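Local atomic coordinates of periplasmic beta-glucosidase (Pseudomonas aeruginosa, PDB entry 6R5T), a protein that probably hydrolyses terminal, non-reducing beta-D-glucosyl residues of beta-glucosides, releasing beta-D-glucose, as a periplasmic member of glycoside hydrolase family 3. Residues 88-93 and 538-543; 358-363 and 549-554; 711-716 and 727-732; 655-660 and 689-694. The protein carries 1 engineered substitution. One frame throughout, in Å; residues are numbered along the deposited sequence. Where two conformers were deposited one is given.

Interaction 1: residues 88-93 and 538-543; sequences FPISLG and TWFSGT
Trp539 lays one face of its indole against the first turn of helix 91-95, where Gly93 CA sits over the ring, 3.5 Å from the centroid of the five-membered ring and 18° off the ring normal, a CH-pi contact. The fit depends on glycine, since a CB at position 93 would clash with Trp539 CD1. With CG beside its own backbone N (chi1 -47°), Trp539 also brings its six-membered ring to Leu92, whose CD2 meets CZ3 at 3.8 Å, the two side chains crossing at about a right angle. The indole NE1 points elsewhere, to the carbonyl of Gly362. Ile90, at the N-cap position of the helix, holds CG1 in the crowded place between N and C (chi1 57°); this sets CG1 4.0 Å from Trp539 CB, while CG2 rests against Phe540 CB at 4.1 Å. From the same residue, Ile90 N donates to Phe540 O over 3.1 Å, nearly along the C=O axis, and Pro89 CA adds a CA-H...O contact to that oxygen at 3.2 Å. Within 538-543, Ser541 OG turns back to Thr538 O at 2.6 Å, on a lone pair in the carbonyl plane. Gly542 lies so close to Phe88 that a side chain there would strike its carbonyl carbon. The contact joins a buried loop and helix start of the TIM-barrel-type family 3 N-terminal domain to the loop after strand 534-537 of the C-terminal domain. Its chemistry implies an interdomain seam sealed by apolar and aromatic contact, with one backbone hydrogen bond fixing how the two segments align.

Interaction 2: residues 358-363 and 549-554; sequences VAREGL and IADVLF
The C-terminal part of helix 352-362 and the end of helix 545-553 approach with their backbones held apart, the nearest CA atoms, those of Arg360 and Ile549, being 6.9 Å from each other. Arg360 spans the gap with a chain extended from CG to NE, its CG beside the backbone N (chi1 -73°). It grips Asp551 side-on: NE at 2.8 Å and NH2 at 2.9 Å both donate to OD2, which lies in the guanidinium plane. The carboxylate is tilted 55° against that plane, so both nitrogens meet OD2 from above the carboxylate plane. The other oxygen, OD1, is taken by Arg356, one helical turn earlier. Beside the salt bridge, Leu363, following the helix, pushes CD1 against Val552 CG2 at 3.6 Å, the two side chains running alongside in opposing senses. The same methyl reaches Ile549 CG1 at 4.1 Å. Ile549 also packs on strand 513-518 of the C-terminal domain's mixed sheet, as does Leu553. A buried aspartate held between two arginines would probably stay ionised, so the chemistry implies a charged clasp between the helices beside an apolar layer centred on Leu363.

Interaction 3: residues 711-716 and 727-732; sequences PGEFKV and SRSFTL
Phe714 and Phe730 form the dense part of this antiparallel pairing, facing each other as a hydrogen-bonded pair. Phe730 holds CG in the crowded place between N and C (chi1 71°), which swings its ring across the neighbouring strand until Phe714 CB stands over its face, 3.9 Å from the centroid. The ring planes are only 21° apart but offset so far that they barely overlap. Val716 CG2 meets the Phe730 ring at its edge, 3.6 Å from CE1, and at the other end Phe714 CE1 touches Leu732 CB at 3.7 Å. Strands 712-719 and 725-732 make the C-terminal beta hairpin of the fibronectin type III-like domain, stitched here by six backbone hydrogen bonds; that from Phe714 N to Phe730 O, 2.8 Å and 171° at the hydrogen, is the straightest. Gly712 has a positive phi, at which a side chain would jam against the preceding carbonyl. The opposite face, carrying Glu713, Lys715, Ser729 and Thr731, is looser and partly exposed. There Glu713 stretches out fully, CG anti to the backbone N, so that the anti lone pair of OE2 accepts Ser729 OG at 2.7 Å. Lys715 passes CG alongside that hydroxyl and carries its amine away.

Interaction 4: residues 655-660 and 689-694; sequences VQLYLQ and IVFRLG
Leu657 and Phe691 meet at the centre, with Leu657 CB 4.0 Å above the middle of the Phe691 ring, only 1° off its normal, a CH-pi contact. Lying antiparallel alongside Phe691, Leu657 brings CD1 against Phe691 CB at 3.5 Å. Val655 comes to the ring from its edge, CG1 lying in the plane 3.9 Å from CE2. Its other branch, CG2, meets Ile689 CD1 tip to tip at 3.4 Å, tighter than usual for two carbons. Ile689 CG2 lies over the rim of the opposite face, so the phenyl is clasped between residues of both strands. Towards the far end, Leu693 CD2 meets Leu657 CD2 tip to tip at 4.0 Å, and both Leu693 methyls meet those of Leu659. The strand axes are 9.5 Å apart at 26°, the face-to-face stacking of two sheets in the beta sandwich of the fibronectin type III-like domain. Strand 651-660 runs between strands 712-719 and 672-681, and strand 686-694 edges the three-stranded sheet. Further out, Ala639 and Leu643 of strand 636-645 flank Leu657 and Ile689. On the other side of strand 651-660, Tyr658 OH donates to Gln656 OE1 at 2.6 Å, while Val654 and Gly611 carbonyls hold Gln656 NE2.

Interactions 1 and 2 adjoin, their centres about 11 Å apart: the Trp539 NE1 to Gly362 O bond, 2.9 Å, joins them, and Pro89 CG lies 3.6 Å from Ala359 CA, so helix 352-362 serves both. Interactions 3 and 4, centres about 12 Å apart, share the larger sheet of the fibronectin-like domain, where Gln660 N lies 2.8 Å from Lys715 O and Val716 packs on Leu657 and Leu659. The two groups stay separate, interactions 2 and 4 being about 12 Å apart at their nearest atoms. The side chain of Ile90 is about 13 Å from a bound glucose, whereas that of Phe714 lies about 5 Å from the magnesium ion bound by Asp661 and Val663.

Interaction 1: residues 88-93 and 538-543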
loop_
_atom_site.group_PDB
_atom_site.type_symbol
_atom_site.label_atom_id
_atom_site.label_comp_id
_atom_site.label_asym_id
_atom_site.label_seq_id
_atom_site.Cartn_x
_atom_site.Cartn_y
_atom_site.Cartn_z
ATOM N N PHE A 88 17.573 10.607 24.446
ATOM C CA PHE A 88 18.065 11.146 23.192
ATOM C C PHE A 88 16.877 11.345 22.270
ATOM O O PHE A 88 15.763 10.929 22.531
ATOM C CB PHE A 88 19.119 10.200 22.617
ATOM C CG PHE A 88 20.356 10.110 23.478
ATOM C CD1 PHE A 88 21.392 11.018 23.344
ATOM C CD2 PHE A 88 20.460 9.139 24.453
ATOM C CE1 PHE A 88 22.493 10.979 24.192
ATOM C CE2 PHE A 88 21.558 9.089 25.304
ATOM C CZ PHE A 88 22.576 10.012 25.167
ATOM N N PRO A 89 17.107 11.972 21.110
ATOM C CA PRO A 89 16.038 11.985 20.103
ATOM C C PRO A 89 15.559 10.574 19.792
ATOM O O PRO A 89 16.312 9.619 19.901
ATOM C CB PRO A 89 16.711 12.569 18.852
ATOM C CG PRO A 89 17.820 13.439 19.437
ATOM C CD PRO A 89 18.285 12.682 20.663
ATOM N N ILE A 90 14.320 10.505 19.328
ATOM C CA ILE A 90 13.806 9.277 18.705
ATOM C C ILE A 90 14.735 8.816 17.628
ATOM O O ILE A 90 15.464 9.604 17.004
ATOM C CB ILE A 90 12.343 9.452 18.253
ATOM C CG1 ILE A 90 12.183 10.636 17.284
ATOM C CG2 ILE A 90 11.430 9.601 19.426
ATOM C CD1 ILE A 90 10.946 10.569 16.434
ATOM N N SER A 91 14.716 7.507 17.344
ATOM C CA SER A 91 15.616 6.909 16.335
ATOM C C SER A 91 15.516 7.625 14.992
ATOM O O SER A 91 16.518 7.769 14.327
ATOM C CB SER A 91 15.372 5.427 16.196
ATOM O OG SER A 91 15.708 4.795 17.405
ATOM N N LEU A 92 14.314 8.028 14.576
ATOM C CA LEU A 92 14.208 8.639 13.238
ATOM C C LEU A 92 15.014 9.946 13.239
ATOM O O LEU A 92 15.592 10.309 12.229
ATOM C CB LEU A 92 12.705 8.799 12.965
ATOM C CG LEU A 92 12.353 9.247 11.569
ATOM C CD1 LEU A 92 12.835 8.255 10.537
ATOM C CD2 LEU A 92 10.839 9.433 11.536
ATOM N N GLY A 93 15.109 10.664 14.364
ATOM C CA GLY A 93 15.922 11.871 14.559
ATOM C C GLY A 93 17.406 11.531 14.662
ATOM O O GLY A 93 18.261 12.230 14.124
ATOM N N THR A 538 12.268 18.953 14.278
ATOM C CA THR A 538 12.972 18.582 15.514
ATOM C C THR A 538 12.549 17.197 15.996
ATOM O O THR A 538 13.020 16.757 17.077
ATOM C CB THR A 538 12.749 19.614 16.633
ATOM O OG1 THR A 538 11.464 19.468 17.243
ATOM C CG2 THR A 538 12.932 21.013 16.093
ATOM N N TRP A 539 11.703 16.489 15.252
ATOM C CA TRP A 539 11.320 15.112 15.625
ATOM C C TRP A 539 10.752 15.134 17.041
ATOM O O TRP A 539 9.952 16.026 17.335
ATOM C CB TRP A 539 12.511 14.184 15.483
ATOM C CG TRP A 539 13.279 14.323 14.216
ATOM C CD1 TRP A 539 14.513 14.867 14.081
ATOM C CD2 TRP A 539 12.859 13.896 12.924
ATOM N NE1 TRP A 539 14.906 14.804 12.782
ATOM C CE2 TRP A 539 13.926 14.188 12.049
ATOM C CE3 TRP A 539 11.686 13.321 12.400
ATOM C CZ2 TRP A 539 13.850 13.927 10.689
ATOM C CZ3 TRP A 539 11.624 13.075 11.042
ATOM C CH2 TRP A 539 12.693 13.364 10.207
ATOM N N PHE A 540 11.158 14.225 17.915
ATOM C CA PHE A 540 11.044 14.424 19.385
ATOM C C PHE A 540 12.488 14.385 19.859
ATOM O O PHE A 540 13.127 13.328 19.721
ATOM C CB PHE A 540 10.140 13.392 20.062
ATOM C CG PHE A 540 8.710 13.386 19.584
ATOM C CD1 PHE A 540 7.910 14.519 19.709
ATOM C CD2 PHE A 540 8.201 12.295 18.943
ATOM C CE1 PHE A 540 6.609 14.528 19.244
ATOM C CE2 PHE A 540 6.902 12.306 18.463
ATOM C CZ PHE A 540 6.112 13.425 18.613
ATOM N N SER A 541 13.039 15.500 20.328
ATOM C CA SER A 541 14.519 15.660 20.464
ATOM C C SER A 541 15.063 15.265 21.852
ATOM O O SER A 541 16.280 15.353 22.044
ATOM C CB SER A 541 14.927 17.044 20.070
ATOM O OG SER A 541 15.108 17.098 18.654
ATOM N N GLY A 542 14.205 14.824 22.775
ATOM C CA GLY A 542 14.695 14.201 24.027
ATOM C C GLY A 542 14.807 15.151 25.193
ATOM O O GLY A 542 14.336 16.293 25.168
ATOM N N THR A 543 15.478 14.670 26.238
ATOM C CA THR A 543 15.589 15.378 27.538
ATOM C C THR A 543 16.205 16.774 27.357
ATOM O O THR A 543 15.760 17.677 28.058
ATOM C CB THR A 543 16.475 14.538 28.453
ATOM O OG1 THR A 543 15.804 13.306 28.723
ATOM C CG2 THR A 543 16.776 15.234 29.762
#

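Interaction 2: residues 358-363 and 549-554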
loop_
_atom_site.group_PDB
_atom_site.type_symbol
_atom_site.label_atom_id
_atom_site.label_comp_id
_atom_site.label_asym_id
_atom_site.label_seq_id
_atom_site.Cartn_x
_atom_site.Cartn_y
_atom_site.Cartn_z
ATOM N N VAL A 358 24.035 15.361 20.908
ATOM C CA VAL A 358 23.426 14.406 19.953
ATOM C C VAL A 358 22.177 15.053 19.356
ATOM O O VAL A 358 21.967 14.965 18.129
ATOM C CB VAL A 358 23.123 13.064 20.642
ATOM C CG1 VAL A 358 22.156 12.233 19.819
ATOM C CG2 VAL A 358 24.415 12.281 20.924
ATOM N N ALA A 359 21.347 15.684 20.176
ATOM C CA ALA A 359 20.064 16.242 19.687
ATOM C C ALA A 359 20.312 17.374 18.686
ATOM O O ALA A 359 19.576 17.460 17.691
ATOM C CB ALA A 359 19.198 16.707 20.812
ATOM N N ARG A 360 21.421 18.095 18.808
ATOM C CA ARG A 360 21.694 19.152 17.802
ATOM C C ARG A 360 21.847 18.545 16.398
ATOM O O ARG A 360 21.507 19.241 15.436
ATOM C CB ARG A 360 23.018 19.875 18.113
ATOM C CG ARG A 360 23.007 20.826 19.294
ATOM C CD ARG A 360 24.486 21.194 19.572
ATOM N NE ARG A 360 24.546 22.013 20.774
ATOM C CZ ARG A 360 25.579 22.134 21.600
ATOM N NH1 ARG A 360 26.720 21.522 21.354
ATOM N NH2 ARG A 360 25.468 22.925 22.651
ATOM N N GLU A 361 22.425 17.349 16.294
ATOM C CA GLU A 361 22.842 16.760 15.022
ATOM C C GLU A 361 21.662 16.263 14.188
ATOM O O GLU A 361 21.844 16.126 12.990
ATOM C CB GLU A 361 23.822 15.617 15.251
ATOM C CG GLU A 361 25.134 16.048 15.911
ATOM C CD GLU A 361 25.959 17.041 15.093
ATOM O OE1 GLU A 361 25.795 17.064 13.839
ATOM O OE2 GLU A 361 26.710 17.839 15.709
ATOM N N GLY A 362 20.531 16.016 14.821
ATOM C CA GLY A 362 19.350 15.411 14.175
ATOM C C GLY A 362 18.398 16.465 13.616
ATOM O O GLY A 362 17.470 16.104 12.847
ATOM N N LEU A 363 18.561 17.723 14.013
ATOM C CA LEU A 363 17.572 18.754 13.627
ATOM C C LEU A 363 17.726 19.087 12.147
ATOM O O LEU A 363 18.886 19.201 11.660
ATOM C CB LEU A 363 17.773 20.009 14.476
ATOM C CG LEU A 363 17.719 19.763 15.980
ATOM C CD1 LEU A 363 17.949 21.080 16.699
ATOM C CD2 LEU A 363 16.446 19.112 16.443
ATOM N N ILE A 549 17.433 22.718 20.352
ATOM C CA ILE A 549 16.609 23.503 19.402
ATOM C C ILE A 549 16.982 24.989 19.502
ATOM O O ILE A 549 17.247 25.619 18.475
ATOM C CB ILE A 549 15.120 23.215 19.619
ATOM C CG1 ILE A 549 14.791 21.762 19.266
ATOM C CG2 ILE A 549 14.281 24.194 18.836
ATOM C CD1 ILE A 549 13.470 21.331 19.734
ATOM N N ALA A 550 17.076 25.545 20.713
ATOM C CA ALA A 550 17.531 26.930 20.862
ATOM C C ALA A 550 18.943 27.111 20.304
ATOM O O ALA A 550 19.178 28.145 19.688
ATOM C CB ALA A 550 17.424 27.358 22.299
ATOM N N ASP A 551 19.856 26.160 20.477
ATOM C CA ASP A 551 21.213 26.235 19.926
ATOM C C ASP A 551 21.133 26.445 18.417
ATOM O O ASP A 551 21.900 27.253 17.895
ATOM C CB ASP A 551 22.001 24.976 20.259
ATOM C CG ASP A 551 22.407 24.847 21.722
ATOM O OD1 ASP A 551 22.366 25.896 22.460
ATOM O OD2 ASP A 551 22.696 23.697 22.118
ATOM N N VAL A 552 20.234 25.746 17.719
ATOM C CA VAL A 552 20.117 25.899 16.261
ATOM C C VAL A 552 19.435 27.207 15.948
ATOM O O VAL A 552 19.937 27.915 15.067
ATOM C CB VAL A 552 19.376 24.704 15.646
ATOM C CG1 VAL A 552 18.798 25.058 14.282
ATOM C CG2 VAL A 552 20.354 23.556 15.618
ATOM N N LEU A 553 18.347 27.542 16.617
ATOM C CA LEU A 553 17.572 28.750 16.278
ATOM C C LEU A 553 18.411 30.022 16.445
ATOM O O LEU A 553 18.251 30.939 15.621
ATOM C CB LEU A 553 16.306 28.834 17.135
ATOM C CG LEU A 553 15.238 27.792 16.786
ATOM C CD1 LEU A 553 14.147 27.836 17.826
ATOM C CD2 LEU A 553 14.686 27.975 15.367
ATOM N N PHE A 554 19.353 30.034 17.373
ATOM C CA PHE A 554 20.175 31.245 17.611
ATOM C C PHE A 554 21.555 31.129 16.967
ATOM O O PHE A 554 22.364 32.087 17.074
ATOM C CB PHE A 554 20.215 31.529 19.113
ATOM C CG PHE A 554 18.917 32.010 19.675
ATOM C CD1 PHE A 554 18.330 33.169 19.218
ATOM C CD2 PHE A 554 18.285 31.311 20.676
ATOM C CE1 PHE A 554 17.129 33.626 19.726
ATOM C CE2 PHE A 554 17.094 31.777 21.196
ATOM C CZ PHE A 554 16.496 32.911 20.701
#

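Interaction 3: residues 711-716 and 727-732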
loop_
_atom_site.group_PDB
_atom_site.type_symbol
_atom_site.label_atom_id
_atom_site.label_comp_id
_atom_site.label_asym_id
_atom_site.label_seq_id
_atom_site.Cartn_x
_atom_site.Cartn_y
_atom_site.Cartn_z
ATOM N N PRO A 711 27.724 -8.185 -15.299
ATOM C CA PRO A 711 28.556 -7.261 -16.044
ATOM C C PRO A 711 27.693 -6.247 -16.787
ATOM O O PRO A 711 26.544 -6.540 -17.158
ATOM C CB PRO A 711 29.329 -8.158 -17.037
ATOM C CG PRO A 711 28.449 -9.423 -17.165
ATOM C CD PRO A 711 27.732 -9.564 -15.843
ATOM N N GLY A 712 28.247 -5.071 -17.016
ATOM C CA GLY A 712 27.550 -3.958 -17.654
ATOM C C GLY A 712 27.734 -2.649 -16.924
ATOM O O GLY A 712 28.578 -2.521 -16.011
ATOM N N GLU A 713 26.920 -1.677 -17.336
ATOM C CA GLU A 713 27.036 -0.312 -16.855
ATOM C C GLU A 713 26.549 -0.216 -15.405
ATOM O O GLU A 713 25.519 -0.827 -15.055
ATOM C CB GLU A 713 26.181 0.628 -17.711
ATOM C CG GLU A 713 26.360 2.087 -17.336
ATOM C CD GLU A 713 25.501 3.043 -18.146
ATOM O OE1 GLU A 713 24.643 2.536 -18.918
ATOM O OE2 GLU A 713 25.699 4.275 -18.023
ATOM N N PHE A 714 27.229 0.591 -14.618
ATOM C CA PHE A 714 26.693 1.140 -13.349
ATOM C C PHE A 714 26.829 2.641 -13.400
ATOM O O PHE A 714 27.845 3.155 -13.894
ATOM C CB PHE A 714 27.431 0.565 -12.154
ATOM C CG PHE A 714 27.133 -0.881 -11.946
ATOM C CD1 PHE A 714 27.862 -1.848 -12.613
ATOM C CD2 PHE A 714 26.096 -1.294 -11.132
ATOM C CE1 PHE A 714 27.565 -3.180 -12.446
ATOM C CE2 PHE A 714 25.769 -2.639 -11.005
ATOM C CZ PHE A 714 26.520 -3.586 -11.649
ATOM N N LYS A 715 25.844 3.339 -12.855
ATOM C CA LYS A 715 25.871 4.805 -12.770
ATOM C C LYS A 715 26.093 5.142 -11.310
ATOM O O LYS A 715 25.413 4.573 -10.415
ATOM C CB LYS A 715 24.559 5.440 -13.262
ATOM C CG LYS A 715 24.241 5.170 -14.709
ATOM C CD LYS A 715 22.997 5.926 -15.184
ATOM C CE LYS A 715 23.135 6.211 -16.665
ATOM N NZ LYS A 715 21.928 6.861 -17.220
ATOM N N VAL A 716 27.031 6.030 -11.062
ATOM C CA VAL A 716 27.431 6.517 -9.733
ATOM C C VAL A 716 26.939 7.944 -9.628
ATOM O O VAL A 716 27.301 8.768 -10.471
ATOM C CB VAL A 716 28.959 6.438 -9.529
ATOM C CG1 VAL A 716 29.301 6.948 -8.152
ATOM C CG2 VAL A 716 29.476 5.023 -9.730
ATOM N N SER A 727 25.823 12.264 -12.252
ATOM C CA SER A 727 26.339 10.891 -12.398
ATOM C C SER A 727 27.520 10.758 -13.339
ATOM O O SER A 727 27.726 11.598 -14.235
ATOM C CB SER A 727 25.274 9.921 -12.738
ATOM O OG SER A 727 24.826 10.063 -14.036
ATOM N N ARG A 728 28.311 9.735 -13.054
ATOM C CA ARG A 728 29.298 9.194 -14.024
ATOM C C ARG A 728 29.127 7.690 -14.072
ATOM O O ARG A 728 28.693 7.093 -13.069
ATOM C CB ARG A 728 30.723 9.465 -13.558
ATOM C CG ARG A 728 31.044 10.941 -13.412
ATOM C CD ARG A 728 31.016 11.627 -14.738
ATOM N NE ARG A 728 32.318 11.608 -15.346
ATOM C CZ ARG A 728 32.585 12.184 -16.525
ATOM N NH1 ARG A 728 33.812 12.154 -17.025
ATOM N NH2 ARG A 728 31.617 12.768 -17.212
ATOM N N SER A 729 29.504 7.087 -15.190
ATOM C CA SER A 729 29.299 5.643 -15.376
ATOM C C SER A 729 30.621 4.881 -15.388
ATOM O O SER A 729 31.635 5.440 -15.787
ATOM C CB SER A 729 28.524 5.359 -16.622
ATOM O OG SER A 729 27.211 5.877 -16.446
ATOM N N PHE A 730 30.556 3.630 -14.984
ATOM C CA PHE A 730 31.651 2.678 -15.252
ATOM C C PHE A 730 31.033 1.373 -15.722
ATOM O O PHE A 730 29.830 1.147 -15.612
ATOM C CB PHE A 730 32.548 2.504 -14.039
ATOM C CG PHE A 730 31.912 1.756 -12.897
ATOM C CD1 PHE A 730 31.175 2.442 -11.947
ATOM C CD2 PHE A 730 32.061 0.391 -12.751
ATOM C CE1 PHE A 730 30.586 1.771 -10.897
ATOM C CE2 PHE A 730 31.461 -0.279 -11.704
ATOM C CZ PHE A 730 30.727 0.426 -10.773
ATOM N N THR A 731 31.873 0.497 -16.242
ATOM C CA THR A 731 31.459 -0.835 -16.671
ATOM C C THR A 731 32.125 -1.894 -15.800
ATOM O O THR A 731 33.344 -1.877 -15.631
ATOM C CB THR A 731 31.835 -1.060 -18.134
ATOM O OG1 THR A 731 31.174 -0.095 -18.939
ATOM C CG2 THR A 731 31.437 -2.432 -18.601
ATOM N N LEU A 732 31.319 -2.776 -15.220
ATOM C CA LEU A 732 31.827 -3.983 -14.530
ATOM C C LEU A 732 32.102 -5.017 -15.612
ATOM O O LEU A 732 31.196 -5.295 -16.445
ATOM C CB LEU A 732 30.776 -4.515 -13.557
ATOM C CG LEU A 732 31.164 -5.746 -12.757
ATOM C CD1 LEU A 732 32.314 -5.419 -11.809
ATOM C CD2 LEU A 732 29.967 -6.282 -11.987
#

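Interaction 4: residues 655-660 and 689-694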
loop_
_atom_site.group_PDB
_atom_site.type_symbol
_atom_site.label_atom_id
_atom_site.label_comp_id
_atom_site.label_asym_id
_atom_site.label_seq_id
_atom_site.Cartn_x
_atom_site.Cartn_y
_atom_site.Cartn_z
ATOM N N VAL A 655 27.533 14.287 2.191
ATOM C CA VAL A 655 27.737 13.919 0.779
ATOM C C VAL A 655 27.257 12.494 0.596
ATOM O O VAL A 655 27.688 11.599 1.370
ATOM C CB VAL A 655 29.194 14.071 0.352
ATOM C CG1 VAL A 655 29.338 13.742 -1.119
ATOM C CG2 VAL A 655 29.679 15.487 0.621
ATOM N N GLN A 656 26.325 12.304 -0.324
ATOM C CA GLN A 656 25.659 11.001 -0.506
ATOM C C GLN A 656 26.072 10.393 -1.847
ATOM O O GLN A 656 26.105 11.125 -2.831
ATOM C CB GLN A 656 24.141 11.203 -0.459
ATOM C CG GLN A 656 23.730 11.795 0.881
ATOM C CD GLN A 656 22.494 12.660 0.808
ATOM O OE1 GLN A 656 21.493 12.276 0.176
ATOM N NE2 GLN A 656 22.510 13.784 1.526
ATOM N N LEU A 657 26.326 9.097 -1.846
ATOM C CA LEU A 657 26.654 8.342 -3.044
ATOM C C LEU A 657 25.542 7.342 -3.298
ATOM O O LEU A 657 25.255 6.506 -2.414
ATOM C CB LEU A 657 28.015 7.667 -2.910
ATOM C CG LEU A 657 28.458 7.007 -4.218
ATOM C CD1 LEU A 657 29.952 7.075 -4.382
ATOM C CD2 LEU A 657 27.975 5.567 -4.292
ATOM N N TYR A 658 25.029 7.352 -4.517
ATOM C CA TYR A 658 23.977 6.416 -4.945
ATOM C C TYR A 658 24.493 5.645 -6.147
ATOM O O TYR A 658 25.267 6.182 -6.956
ATOM C CB TYR A 658 22.671 7.141 -5.300
ATOM C CG TYR A 658 22.130 7.962 -4.158
ATOM C CD1 TYR A 658 22.525 9.265 -3.957
ATOM C CD2 TYR A 658 21.192 7.429 -3.286
ATOM C CE1 TYR A 658 22.011 10.025 -2.902
ATOM C CE2 TYR A 658 20.684 8.166 -2.233
ATOM C CZ TYR A 658 21.063 9.476 -2.056
ATOM O OH TYR A 658 20.542 10.111 -0.948
ATOM N N LEU A 659 24.000 4.423 -6.288
ATOM C CA LEU A 659 24.288 3.609 -7.489
ATOM C C LEU A 659 22.995 3.285 -8.223
ATOM O O LEU A 659 21.984 2.996 -7.565
ATOM C CB LEU A 659 24.949 2.293 -7.072
ATOM C CG LEU A 659 26.427 2.386 -6.729
ATOM C CD1 LEU A 659 27.005 1.014 -6.480
ATOM C CD2 LEU A 659 27.208 3.065 -7.830
ATOM N N GLN A 660 23.082 3.244 -9.542
ATOM C CA GLN A 660 22.007 2.649 -10.341
ATOM C C GLN A 660 22.622 1.545 -11.208
ATOM O O GLN A 660 23.732 1.759 -11.761
ATOM C CB GLN A 660 21.293 3.661 -11.227
ATOM C CG GLN A 660 20.131 3.059 -12.015
ATOM C CD GLN A 660 19.521 4.035 -12.989
ATOM O OE1 GLN A 660 20.073 5.102 -13.232
ATOM N NE2 GLN A 660 18.345 3.690 -13.532
ATOM N N ILE A 689 36.671 14.010 -0.833
ATOM C CA ILE A 689 35.931 12.830 -0.355
ATOM C C ILE A 689 36.231 11.728 -1.353
ATOM O O ILE A 689 36.151 11.972 -2.603
ATOM C CB ILE A 689 34.446 13.166 -0.221
ATOM C CG1 ILE A 689 34.288 14.289 0.804
ATOM C CG2 ILE A 689 33.661 11.943 0.174
ATOM C CD1 ILE A 689 33.026 15.010 0.721
ATOM N N VAL A 690 36.643 10.588 -0.817
ATOM C CA VAL A 690 36.927 9.388 -1.623
ATOM C C VAL A 690 35.982 8.297 -1.163
ATOM O O VAL A 690 36.021 7.928 0.020
ATOM C CB VAL A 690 38.386 8.967 -1.445
ATOM C CG1 VAL A 690 38.699 7.799 -2.348
ATOM C CG2 VAL A 690 39.322 10.136 -1.675
ATOM N N PHE A 691 35.077 7.886 -2.029
ATOM C CA PHE A 691 34.226 6.720 -1.795
ATOM C C PHE A 691 34.892 5.542 -2.465
ATOM O O PHE A 691 35.301 5.665 -3.621
ATOM C CB PHE A 691 32.838 6.963 -2.376
ATOM C CG PHE A 691 32.082 8.070 -1.716
ATOM C CD1 PHE A 691 31.501 7.852 -0.475
ATOM C CD2 PHE A 691 31.889 9.289 -2.312
ATOM C CE1 PHE A 691 30.756 8.841 0.140
ATOM C CE2 PHE A 691 31.130 10.273 -1.700
ATOM C CZ PHE A 691 30.566 10.046 -0.474
ATOM N N ARG A 692 34.809 4.402 -1.803
ATOM C CA ARG A 692 35.228 3.113 -2.371
ATOM C C ARG A 692 33.985 2.305 -2.744
ATOM O O ARG A 692 32.999 2.291 -1.964
ATOM C CB ARG A 692 36.068 2.351 -1.347
ATOM C CG ARG A 692 37.470 2.908 -1.178
ATOM C CD ARG A 692 38.352 2.037 -0.279
ATOM N NE ARG A 692 38.112 0.606 -0.444
ATOM C CZ ARG A 692 38.967 -0.361 -0.138
ATOM N NH1 ARG A 692 40.155 -0.065 0.346
ATOM N NH2 ARG A 692 38.642 -1.631 -0.315
ATOM N N LEU A 693 34.013 1.734 -3.945
ATOM C CA LEU A 693 32.962 0.824 -4.431
ATOM C C LEU A 693 33.612 -0.470 -4.915
ATOM O O LEU A 693 34.619 -0.405 -5.642
ATOM C CB LEU A 693 32.231 1.487 -5.599
ATOM C CG LEU A 693 31.361 2.688 -5.218
ATOM C CD1 LEU A 693 30.922 3.437 -6.483
ATOM C CD2 LEU A 693 30.176 2.210 -4.391
ATOM N N GLY A 694 33.045 -1.592 -4.508
ATOM C CA GLY A 694 33.433 -2.898 -5.057
ATOM C C GLY A 694 32.217 -3.681 -5.500
ATOM O O GLY A 694 31.054 -3.161 -5.450
#